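Local atomic coordinates of aminoglycoside 3'-phosphotransferase AphA1-IAB (Acinetobacter baumannii, PDB entry 4GKH), a protein that phosphorylates kanamycin and related aminoglycosides, probably at the 3'-hydroxyl with a nucleoside triphosphate as donor, and so confers resistance to these antibiotics. Residues D229-W234 / F264-D269; D225-L230 / Y252-P257; D123-F128 / D203-D208. All coordinates share one frame; numbering follows the deposited sequence.

Interaction 1 of 3, residues D229-W234 / F264-D269; sequences DLAILW and FHLMLD. With KAN (kanamycin a), chain M.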
loop_
_atom_site.group_PDB
_atom_site.type_symbol
_atom_site.label_atom_id
_atom_site.label_comp_id
_atom_site.label_asym_id
_atom_site.label_seq_id
_atom_site.Cartn_x
_atom_site.Cartn_y
_atom_site.Cartn_z
ATOM N N ASP A 229 -8.203 0.399 -4.284
ATOM C CA ASP A 229 -7.780 -0.661 -3.370
ATOM C C ASP A 229 -8.221 -2.021 -3.879
ATOM O O ASP A 229 -7.470 -2.994 -3.805
ATOM C CB ASP A 229 -8.326 -0.408 -1.949
ATOM C CG ASP A 229 -7.643 0.805 -1.261
ATOM O OD1 ASP A 229 -6.488 1.145 -1.639
ATOM O OD2 ASP A 229 -8.270 1.400 -0.349
ATOM N N LEU A 230 -9.444 -2.084 -4.389
ATOM C CA LEU A 230 -9.971 -3.337 -4.893
ATOM C C LEU A 230 -9.100 -3.869 -6.034
ATOM O O LEU A 230 -8.841 -5.068 -6.095
ATOM C CB LEU A 230 -11.411 -3.170 -5.360
ATOM C CG LEU A 230 -12.480 -2.977 -4.284
ATOM C CD1 LEU A 230 -13.732 -2.403 -4.928
ATOM C CD2 LEU A 230 -12.781 -4.310 -3.574
ATOM N N ALA A 231 -8.628 -2.983 -6.913
ATOM C CA ALA A 231 -7.898 -3.432 -8.109
ATOM C C ALA A 231 -6.576 -4.081 -7.747
ATOM O O ALA A 231 -6.206 -5.139 -8.275
ATOM C CB ALA A 231 -7.656 -2.266 -9.082
ATOM N N ILE A 232 -5.850 -3.435 -6.846
ATOM C CA ILE A 232 -4.526 -3.906 -6.496
ATOM C C ILE A 232 -4.586 -5.241 -5.770
ATOM O O ILE A 232 -3.782 -6.130 -6.040
ATOM C CB ILE A 232 -3.757 -2.835 -5.693
ATOM C CG1 ILE A 232 -3.485 -1.634 -6.611
ATOM C CG2 ILE A 232 -2.465 -3.404 -5.116
ATOM C CD1 ILE A 232 -2.563 -0.561 -6.002
ATOM N N LEU A 233 -5.550 -5.397 -4.864
ATOM C CA LEU A 233 -5.665 -6.663 -4.146
ATOM C C LEU A 233 -6.129 -7.760 -5.104
ATOM O O LEU A 233 -5.658 -8.904 -5.050
ATOM C CB LEU A 233 -6.636 -6.526 -2.961
ATOM C CG LEU A 233 -6.780 -7.795 -2.109
ATOM C CD1 LEU A 233 -5.412 -8.266 -1.622
ATOM C CD2 LEU A 233 -7.715 -7.549 -0.920
ATOM N N TRP A 234 -7.083 -7.420 -5.969
ATOM C CA TRP A 234 -7.599 -8.366 -6.966
ATOM C C TRP A 234 -6.461 -8.862 -7.876
ATOM O O TRP A 234 -6.379 -10.047 -8.240
ATOM C CB TRP A 234 -8.713 -7.692 -7.791
ATOM C CG TRP A 234 -9.357 -8.558 -8.823
ATOM C CD1 TRP A 234 -10.445 -9.369 -8.652
ATOM C CD2 TRP A 234 -8.985 -8.673 -10.200
ATOM N NE1 TRP A 234 -10.753 -10.001 -9.831
ATOM C CE2 TRP A 234 -9.872 -9.594 -10.797
ATOM C CE3 TRP A 234 -7.976 -8.108 -10.980
ATOM C CZ2 TRP A 234 -9.788 -9.952 -12.145
ATOM C CZ3 TRP A 234 -7.889 -8.470 -12.329
ATOM C CH2 TRP A 234 -8.792 -9.378 -12.891
ATOM N N PHE A 264 -8.854 0.430 -15.339
ATOM C CA PHE A 264 -8.220 1.722 -15.130
ATOM C C PHE A 264 -7.219 1.719 -13.973
ATOM O O PHE A 264 -6.090 2.185 -14.121
ATOM C CB PHE A 264 -9.220 2.876 -14.963
ATOM C CG PHE A 264 -8.547 4.172 -14.600
ATOM C CD1 PHE A 264 -7.983 4.966 -15.588
ATOM C CD2 PHE A 264 -8.413 4.554 -13.264
ATOM C CE1 PHE A 264 -7.338 6.157 -15.261
ATOM C CE2 PHE A 264 -7.752 5.733 -12.931
ATOM C CZ PHE A 264 -7.217 6.532 -13.937
ATOM N N HIS A 265 -7.618 1.199 -12.820
ATOM C CA HIS A 265 -6.755 1.262 -11.655
ATOM C C HIS A 265 -5.554 0.328 -11.733
ATOM O O HIS A 265 -4.482 0.644 -11.208
ATOM C CB HIS A 265 -7.557 1.065 -10.357
ATOM C CG HIS A 265 -8.421 2.240 -10.015
ATOM N ND1 HIS A 265 -9.725 2.359 -10.454
ATOM C CD2 HIS A 265 -8.146 3.381 -9.337
ATOM C CE1 HIS A 265 -10.226 3.507 -10.029
ATOM N NE2 HIS A 265 -9.289 4.146 -9.349
ATOM N N LEU A 266 -5.729 -0.808 -12.405
ATOM C CA LEU A 266 -4.615 -1.715 -12.691
ATOM C C LEU A 266 -3.593 -1.012 -13.581
ATOM O O LEU A 266 -2.384 -1.089 -13.362
ATOM C CB LEU A 266 -5.127 -2.955 -13.413
ATOM C CG LEU A 266 -5.955 -3.902 -12.544
ATOM C CD1 LEU A 266 -6.583 -4.996 -13.393
ATOM C CD2 LEU A 266 -5.060 -4.485 -11.479
HETATM N N MSE A 267 -4.088 -0.333 -14.602
HETATM C CA MSE A 267 -3.186 0.355 -15.506
HETATM C C MSE A 267 -2.479 1.509 -14.786
HETATM O O MSE A 267 -1.284 1.737 -14.974
HETATM C CB MSE A 267 -3.934 0.820 -16.754
HETATM C CG MSE A 267 -4.412 -0.335 -17.639
HETATM SE SE MSE A 267 -5.259 0.284 -19.245
HETATM C CE MSE A 267 -3.670 0.485 -20.323
ATOM N N LEU A 268 -3.197 2.208 -13.920
ATOM C CA LEU A 268 -2.578 3.334 -13.209
ATOM C C LEU A 268 -1.449 2.857 -12.308
ATOM O O LEU A 268 -0.407 3.509 -12.196
ATOM C CB LEU A 268 -3.623 4.110 -12.405
ATOM C CG LEU A 268 -3.181 5.371 -11.648
ATOM C CD1 LEU A 268 -2.683 6.439 -12.614
ATOM C CD2 LEU A 268 -4.349 5.900 -10.830
ATOM N N ASP A 269 -1.630 1.694 -11.698
ATOM C CA ASP A 269 -0.607 1.183 -10.786
ATOM C C ASP A 269 0.679 0.768 -11.503
ATOM O O ASP A 269 1.726 0.650 -10.858
ATOM C CB ASP A 269 -1.142 0.046 -9.889
ATOM C CG ASP A 269 -0.311 -0.145 -8.615
ATOM O OD1 ASP A 269 -0.005 0.853 -7.939
ATOM O OD2 ASP A 269 0.035 -1.296 -8.272
HETATM C C1 KAN M . 5.197 -3.111 -6.725
HETATM C C2 KAN M . 4.912 -3.011 -5.243
HETATM C C3 KAN M . 4.635 -1.588 -4.796
HETATM C C4 KAN M . 5.857 -0.736 -5.137
HETATM C C5 KAN M . 6.072 -0.793 -6.638
HETATM C C6 KAN M . 7.320 0.054 -6.887
HETATM C C7 KAN M . 2.300 -4.158 -11.021
HETATM C C8 KAN M . 3.170 -5.103 -10.232
HETATM C C9 KAN M . 3.274 -4.557 -8.790
HETATM C C10 KAN M . 3.939 -3.163 -8.769
HETATM C C11 KAN M . 3.005 -2.222 -9.569
HETATM C C12 KAN M . 2.890 -2.738 -10.999
HETATM C C13 KAN M . 3.377 -7.551 -10.119
HETATM C C14 KAN M . 2.728 -8.611 -11.011
HETATM C C15 KAN M . 1.341 -9.028 -10.580
HETATM C C16 KAN M . 1.422 -9.569 -9.169
HETATM C C17 KAN M . 1.964 -8.445 -8.295
HETATM C C18 KAN M . 1.929 -8.776 -6.786
HETATM N N1 KAN M . 7.621 0.076 -8.322
HETATM N N2 KAN M . 3.596 -0.872 -9.586
HETATM N N3 KAN M . 2.265 -4.706 -12.397
HETATM N N4 KAN M . 0.837 -10.089 -11.461
HETATM O O5 KAN M . 6.292 -2.174 -7.026
HETATM O O6 KAN M . 3.780 -3.844 -4.938
HETATM O O7 KAN M . 4.414 -1.607 -3.378
HETATM O O8 KAN M . 5.631 0.631 -4.768
HETATM O O9 KAN M . 4.031 -2.659 -7.421
HETATM O O10 KAN M . 3.928 -5.514 -7.918
HETATM O O11 KAN M . 2.547 -6.408 -10.323
HETATM O O12 KAN M . 3.289 -8.036 -8.755
HETATM O O13 KAN M . 2.764 -8.082 -12.341
HETATM O O14 KAN M . 0.108 -9.914 -8.749
HETATM O O15 KAN M . 2.286 -7.587 -6.027
#
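Ile-232 and Asp-269 meet because each first torsion turns a branch across the gap between two helices: CG1 of Ile-232 stands anti to its carbonyl carbon (chi1 -67°), and CG of Asp-269 stands anti to its backbone N (chi1 -159°). Chi2 of Ile-232 then extends CD1 to the carboxylate, where it lies 3.5 Å from Asp-269 CG and equally near both oxygens, the two side chains crossing at about a right angle. No hydrogen bond joins the segments; the methyl group packs against a buried carboxylate. The carboxylate also borders the central aminocyclitol ring of kanamycin, with Asp-269 OD2 3.4 Å from C11. Within this contact, the hydrogen bond to kanamycin comes from the backbone: N2 donates to Asp-269 O at 2.7 Å; Asp-199 and Glu-270 bind the drug through their side chains.

Where the backbones come nearest, Ala-231 offers only a methyl, and its CA is 5.9 Å from that of Leu-266. Ala-231 CB touches His-265 CB at 3.6 Å, while the branches of Leu-266 divide the work: CD2 rests by Ala-231 O and CD1 meets Trp-234 CZ3, 3.9 Å away, the leucine and tryptophan side chains crossing at about a right angle. The imidazole of His-265 is held by Lys-261 O, which accepts from ND1.

The helical segments 229-234 and 264-269 cross at -73°, the side chain of Ile-232 also about 4 Å from that of Asp-199, the probable proton acceptor. Such a helix pair beside the antibiotic belongs to the aminoglycoside-binding site of the kinase-like phosphotransferase fold.

Interaction 2 of 3, residues D225-L230 / Y252-P257; sequences DRYQDL and YGIDNP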
loop_
_atom_site.group_PDB
_atom_site.type_symbol
_atom_site.label_atom_id
_atom_site.label_comp_id
_atom_site.label_asym_id
_atom_site.label_seq_id
_atom_site.Cartn_x
_atom_site.Cartn_y
_atom_site.Cartn_z
ATOM N N ASP A 225 -11.201 6.662 -5.626
ATOM C CA ASP A 225 -12.282 5.716 -5.938
ATOM C C ASP A 225 -12.013 4.404 -5.189
ATOM O O ASP A 225 -10.858 4.017 -5.037
ATOM C CB ASP A 225 -12.360 5.467 -7.453
ATOM C CG ASP A 225 -13.544 4.604 -7.836
ATOM O OD1 ASP A 225 -13.405 3.362 -7.804
ATOM O OD2 ASP A 225 -14.611 5.167 -8.155
ATOM N N ARG A 226 -13.063 3.707 -4.740
ATOM C CA ARG A 226 -12.848 2.456 -3.989
ATOM C C ARG A 226 -12.081 1.394 -4.799
ATOM O O ARG A 226 -11.411 0.537 -4.232
ATOM C CB ARG A 226 -14.167 1.892 -3.427
ATOM C CG ARG A 226 -15.188 1.453 -4.458
ATOM C CD ARG A 226 -16.490 0.938 -3.803
ATOM N NE ARG A 226 -17.375 2.013 -3.362
ATOM C CZ ARG A 226 -17.743 2.229 -2.098
ATOM N NH1 ARG A 226 -17.317 1.446 -1.120
ATOM N NH2 ARG A 226 -18.550 3.240 -1.807
ATOM N N TYR A 227 -12.152 1.463 -6.126
ATOM C CA TYR A 227 -11.423 0.495 -6.959
ATOM C C TYR A 227 -9.893 0.667 -6.936
ATOM O O TYR A 227 -9.157 -0.197 -7.415
ATOM C CB TYR A 227 -11.961 0.488 -8.398
ATOM C CG TYR A 227 -13.216 -0.344 -8.567
ATOM C CD1 TYR A 227 -14.442 0.097 -8.073
ATOM C CD2 TYR A 227 -13.178 -1.568 -9.234
ATOM C CE1 TYR A 227 -15.596 -0.665 -8.215
ATOM C CE2 TYR A 227 -14.325 -2.335 -9.386
ATOM C CZ TYR A 227 -15.532 -1.876 -8.880
ATOM O OH TYR A 227 -16.671 -2.640 -9.045
ATOM N N GLN A 228 -9.402 1.771 -6.379
ATOM C CA GLN A 228 -7.958 1.898 -6.177
ATOM C C GLN A 228 -7.438 0.760 -5.306
ATOM O O GLN A 228 -6.365 0.216 -5.551
ATOM C CB GLN A 228 -7.599 3.234 -5.508
ATOM C CG GLN A 228 -6.127 3.298 -5.040
ATOM C CD GLN A 228 -5.138 3.172 -6.196
ATOM O OE1 GLN A 228 -5.472 3.469 -7.343
ATOM N NE2 GLN A 228 -3.911 2.725 -5.897
ATOM N N ASP A 229 -8.203 0.399 -4.284
ATOM C CA ASP A 229 -7.780 -0.661 -3.370
ATOM C C ASP A 229 -8.221 -2.021 -3.879
ATOM O O ASP A 229 -7.470 -2.994 -3.805
ATOM C CB ASP A 229 -8.326 -0.408 -1.949
ATOM C CG ASP A 229 -7.643 0.805 -1.261
ATOM O OD1 ASP A 229 -6.488 1.145 -1.639
ATOM O OD2 ASP A 229 -8.270 1.400 -0.349
ATOM N N LEU A 230 -9.444 -2.084 -4.389
ATOM C CA LEU A 230 -9.971 -3.337 -4.893
ATOM C C LEU A 230 -9.100 -3.869 -6.034
ATOM O O LEU A 230 -8.841 -5.068 -6.095
ATOM C CB LEU A 230 -11.411 -3.170 -5.360
ATOM C CG LEU A 230 -12.480 -2.977 -4.284
ATOM C CD1 LEU A 230 -13.732 -2.403 -4.928
ATOM C CD2 LEU A 230 -12.781 -4.310 -3.574
ATOM N N TYR A 252 -16.789 -8.334 -0.206
ATOM C CA TYR A 252 -16.704 -6.876 -0.036
ATOM C C TYR A 252 -18.096 -6.254 -0.210
ATOM O O TYR A 252 -18.417 -5.227 0.389
ATOM C CB TYR A 252 -15.722 -6.286 -1.055
ATOM C CG TYR A 252 -15.636 -4.781 -1.021
ATOM C CD1 TYR A 252 -14.786 -4.133 -0.134
ATOM C CD2 TYR A 252 -16.396 -4.009 -1.887
ATOM C CE1 TYR A 252 -14.687 -2.749 -0.118
ATOM C CE2 TYR A 252 -16.314 -2.635 -1.873
ATOM C CZ TYR A 252 -15.459 -2.012 -0.990
ATOM O OH TYR A 252 -15.388 -0.645 -0.991
ATOM N N GLY A 253 -18.915 -6.884 -1.049
ATOM C CA GLY A 253 -20.297 -6.473 -1.235
ATOM C C GLY A 253 -20.632 -6.054 -2.654
ATOM O O GLY A 253 -21.675 -5.441 -2.900
ATOM N N ILE A 254 -19.755 -6.386 -3.596
ATOM C CA ILE A 254 -19.974 -6.054 -5.003
ATOM C C ILE A 254 -20.232 -7.300 -5.837
ATOM O O ILE A 254 -19.358 -8.149 -5.977
ATOM C CB ILE A 254 -18.765 -5.317 -5.597
ATOM C CG1 ILE A 254 -18.656 -3.916 -5.000
ATOM C CG2 ILE A 254 -18.899 -5.223 -7.109
ATOM C CD1 ILE A 254 -17.381 -3.161 -5.402
ATOM N N ASP A 255 -21.433 -7.406 -6.393
ATOM C CA ASP A 255 -21.806 -8.572 -7.191
ATOM C C ASP A 255 -21.476 -8.447 -8.673
ATOM O O ASP A 255 -21.283 -9.453 -9.348
ATOM C CB ASP A 255 -23.286 -8.888 -7.025
ATOM C CG ASP A 255 -23.582 -9.562 -5.713
ATOM O OD1 ASP A 255 -22.717 -10.325 -5.229
ATOM O OD2 ASP A 255 -24.675 -9.322 -5.168
ATOM N N ASN A 256 -21.433 -7.224 -9.187
ATOM C CA ASN A 256 -21.044 -7.023 -10.581
ATOM C C ASN A 256 -19.889 -6.043 -10.687
ATOM O O ASN A 256 -20.106 -4.842 -10.838
ATOM C CB ASN A 256 -22.228 -6.564 -11.431
ATOM C CG ASN A 256 -23.260 -7.665 -11.635
ATOM O OD1 ASN A 256 -23.124 -8.508 -12.525
ATOM N ND2 ASN A 256 -24.297 -7.662 -10.807
ATOM N N PRO A 257 -18.654 -6.557 -10.575
ATOM C CA PRO A 257 -17.453 -5.715 -10.651
ATOM C C PRO A 257 -17.478 -4.821 -11.893
ATOM O O PRO A 257 -17.922 -5.252 -12.953
ATOM C CB PRO A 257 -16.316 -6.736 -10.733
ATOM C CG PRO A 257 -16.861 -7.962 -10.033
ATOM C CD PRO A 257 -18.326 -7.985 -10.389
#
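A mixed polar and apolar contact, partly buried and away from the kanamycin site, joins Arg-226, Tyr-227 and Leu-230 at the start of helix 227-237 to Tyr-252, Ile-254 and Pro-257 where helix 242-252 gives way to a loop. Its one hydrogen bond runs from Arg-226 NH1 to Tyr-252 OH (2.8 Å, 157° at the hydrogen), the hydroxyl lying close to the guanidinium plane. Chi3 of 79° bends the arginine chain, and Asp-192 forms a salt bridge with NE; Tyr-252 OH is also bonded to His-133. Leu-230 CD2 sits over the centre of the Tyr-252 ring in a CH-pi contact, 3.9 Å from the centroid.

Both segments carry helix-end motifs. Asp-225 OD1 caps the incoming helix by accepting from Tyr-227 N, and Gly-253, with positive phi, is the C-prime residue of the Schellman motif closing helix 242-252. Just beyond that turn, Ile-254 points back at the first helix: its CD1 meets Leu-230 CD1 tip to tip at 3.8 Å and lies 3.7 Å from Tyr-227 OH. That hydroxyl bonds to Asp-258 N and lies 3.6 Å from Pro-257 CA, near the start of helix 259-269.

Interaction 3 of 3, residues D123-F128 / D203-D208; sequences DALAVF and DNLIFD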
loop_
_atom_site.group_PDB
_atom_site.type_symbol
_atom_site.label_atom_id
_atom_site.label_comp_id
_atom_site.label_asym_id
_atom_site.label_seq_id
_atom_site.Cartn_x
_atom_site.Cartn_y
_atom_site.Cartn_z
ATOM N N ASP A 123 -11.687 -13.503 3.077
ATOM C CA ASP A 123 -12.818 -13.008 3.867
ATOM C C ASP A 123 -12.353 -11.947 4.860
ATOM O O ASP A 123 -13.004 -10.922 5.027
ATOM C CB ASP A 123 -13.496 -14.138 4.648
ATOM C CG ASP A 123 -14.244 -15.105 3.754
ATOM O OD1 ASP A 123 -14.341 -14.848 2.533
ATOM O OD2 ASP A 123 -14.739 -16.122 4.279
ATOM N N ALA A 124 -11.233 -12.208 5.527
ATOM C CA ALA A 124 -10.688 -11.244 6.478
ATOM C C ALA A 124 -10.246 -9.971 5.771
ATOM O O ALA A 124 -10.431 -8.876 6.289
ATOM C CB ALA A 124 -9.530 -11.838 7.266
ATOM N N LEU A 125 -9.658 -10.118 4.588
ATOM C CA LEU A 125 -9.192 -8.951 3.825
ATOM C C LEU A 125 -10.360 -8.062 3.408
ATOM O O LEU A 125 -10.267 -6.834 3.477
ATOM C CB LEU A 125 -8.415 -9.398 2.592
ATOM C CG LEU A 125 -6.989 -9.943 2.787
ATOM C CD1 LEU A 125 -6.490 -10.644 1.509
ATOM C CD2 LEU A 125 -6.002 -8.845 3.229
ATOM N N ALA A 126 -11.462 -8.683 2.980
ATOM C CA ALA A 126 -12.659 -7.929 2.583
ATOM C C ALA A 126 -13.233 -7.150 3.761
ATOM O O ALA A 126 -13.595 -5.971 3.626
ATOM C CB ALA A 126 -13.732 -8.866 1.988
ATOM N N VAL A 127 -13.297 -7.801 4.919
ATOM C CA VAL A 127 -13.842 -7.157 6.117
ATOM C C VAL A 127 -13.017 -5.926 6.483
ATOM O O VAL A 127 -13.554 -4.857 6.821
ATOM C CB VAL A 127 -13.858 -8.123 7.332
ATOM C CG1 VAL A 127 -14.145 -7.353 8.623
ATOM C CG2 VAL A 127 -14.874 -9.250 7.126
ATOM N N PHE A 128 -11.702 -6.084 6.388
ATOM C CA PHE A 128 -10.760 -5.027 6.729
ATOM C C PHE A 128 -10.883 -3.863 5.750
ATOM O O PHE A 128 -10.846 -2.697 6.147
ATOM C CB PHE A 128 -9.335 -5.598 6.714
ATOM C CG PHE A 128 -8.290 -4.692 7.318
ATOM C CD1 PHE A 128 -7.618 -3.757 6.539
ATOM C CD2 PHE A 128 -7.949 -4.802 8.657
ATOM C CE1 PHE A 128 -6.641 -2.923 7.094
ATOM C CE2 PHE A 128 -6.971 -3.979 9.214
ATOM C CZ PHE A 128 -6.308 -3.049 8.418
ATOM N N ASP A 203 1.284 -7.741 0.316
ATOM C CA ASP A 203 2.502 -7.503 1.087
ATOM C C ASP A 203 2.270 -6.478 2.202
ATOM O O ASP A 203 3.107 -6.331 3.092
ATOM C CB ASP A 203 3.631 -6.986 0.192
ATOM C CG ASP A 203 3.945 -7.920 -0.942
ATOM O OD1 ASP A 203 3.899 -9.153 -0.731
ATOM O OD2 ASP A 203 4.231 -7.415 -2.049
ATOM N N ASN A 204 1.149 -5.768 2.159
ATOM C CA ASN A 204 0.962 -4.630 3.081
ATOM C C ASN A 204 -0.102 -4.827 4.149
ATOM O O ASN A 204 -0.477 -3.877 4.843
ATOM C CB ASN A 204 0.658 -3.359 2.298
ATOM C CG ASN A 204 1.876 -2.820 1.596
ATOM O OD1 ASN A 204 3.005 -3.068 2.029
ATOM N ND2 ASN A 204 1.663 -2.070 0.516
ATOM N N LEU A 205 -0.590 -6.059 4.261
ATOM C CA LEU A 205 -1.586 -6.424 5.265
ATOM C C LEU A 205 -0.954 -7.491 6.129
ATOM O O LEU A 205 -0.414 -8.473 5.605
ATOM C CB LEU A 205 -2.841 -6.975 4.599
ATOM C CG LEU A 205 -3.911 -6.031 4.041
ATOM C CD1 LEU A 205 -4.387 -5.052 5.114
ATOM C CD2 LEU A 205 -3.428 -5.305 2.807
ATOM N N ILE A 206 -1.017 -7.321 7.451
ATOM C CA ILE A 206 -0.259 -8.202 8.340
ATOM C C ILE A 206 -1.146 -9.122 9.175
ATOM O O ILE A 206 -2.050 -8.658 9.857
ATOM C CB ILE A 206 0.654 -7.385 9.288
ATOM C CG1 ILE A 206 1.496 -6.405 8.475
ATOM C CG2 ILE A 206 1.550 -8.309 10.108
ATOM C CD1 ILE A 206 2.433 -7.088 7.498
ATOM N N PHE A 207 -0.865 -10.418 9.098
ATOM C CA PHE A 207 -1.601 -11.441 9.827
ATOM C C PHE A 207 -0.761 -11.949 10.979
ATOM O O PHE A 207 0.452 -12.150 10.841
ATOM C CB PHE A 207 -1.937 -12.620 8.911
ATOM C CG PHE A 207 -3.182 -12.420 8.084
ATOM C CD1 PHE A 207 -3.154 -11.638 6.934
ATOM C CD2 PHE A 207 -4.365 -13.041 8.441
ATOM C CE1 PHE A 207 -4.296 -11.470 6.170
ATOM C CE2 PHE A 207 -5.503 -12.883 7.691
ATOM C CZ PHE A 207 -5.474 -12.095 6.552
ATOM N N ASP A 208 -1.417 -12.178 12.113
ATOM C CA ASP A 208 -0.743 -12.676 13.304
ATOM C C ASP A 208 -1.684 -13.603 14.061
ATOM O O ASP A 208 -2.798 -13.209 14.405
ATOM C CB ASP A 208 -0.335 -11.507 14.200
ATOM C CG ASP A 208 0.459 -11.949 15.419
ATOM O OD1 ASP A 208 1.572 -12.491 15.248
ATOM O OD2 ASP A 208 -0.028 -11.741 16.546
#
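Leu-205 projects from strand 205-208 toward helix 118-133, and its atoms meet two helix residues in turn. CB lies 3.9 Å from Leu-125 CD2. At CG, anti to the carbonyl carbon (chi1 -82°), the same methyl comes closer, Leu-125 CD2 standing 3.6 Å from Leu-205 CG. The branch then carries CD1 on to the next turn of the helix, where it touches the ring of Phe-128, 3.7 Å from CE1 and hardly farther from CD1 of that ring. Leu-205 therefore bridges two residues three apart in the helix and crosses both obliquely.

Two residues on along the strand, Phe-207 extends the contact toward the beginning of the helical segment. Leu-125 CD2 approaches the edge of its ring, 4.3 Å from Phe-207 CE1, and Ala-124 CB lies 4.1 Å from Phe-207 CZ. Between them in sequence, Ile-206 touches the pyrazolopyrimidine inhibitor, while Leu-205 and Phe-207 pack on helix 118-133, within the larger lobe of this kinase-like fold. Leu-212 on the neighbouring strand 211-215 adds to the packing around Leu-125 and Phe-128.

The helical segment 123-128 and strand 205-208 run at 125° to each other, their axes 10.9 Å apart at closest. Without a hydrogen bond between the segments, only apolar side chains join them here, so shape and burial, rather than directional bonds, probably set how the two fit.

Overall arrangement
Interaction 3 closes first along the chain, tying helix 118-133 to strand 205-208; interactions 1 and 2 follow, both using helix 227-237 and sharing Asp-229 and Leu-230. Their centres are 10 Å apart, whereas that of interaction 3 lies 17 Å from interaction 1 and 16 Å from interaction 2. From helix 227-237, interaction 1 reaches the C-terminal helix 259-269 and interaction 2 the loop leading into it. Helix 118-133 links the groups: Leu-125 touches Leu-233, and Ala-126 touches Tyr-252. These touches place the three contacts in one packed region of the kinase-like fold, between the strand carrying Ile-206 of the inhibitor pocket and the helix carrying Asp-269 of the kanamycin pocket.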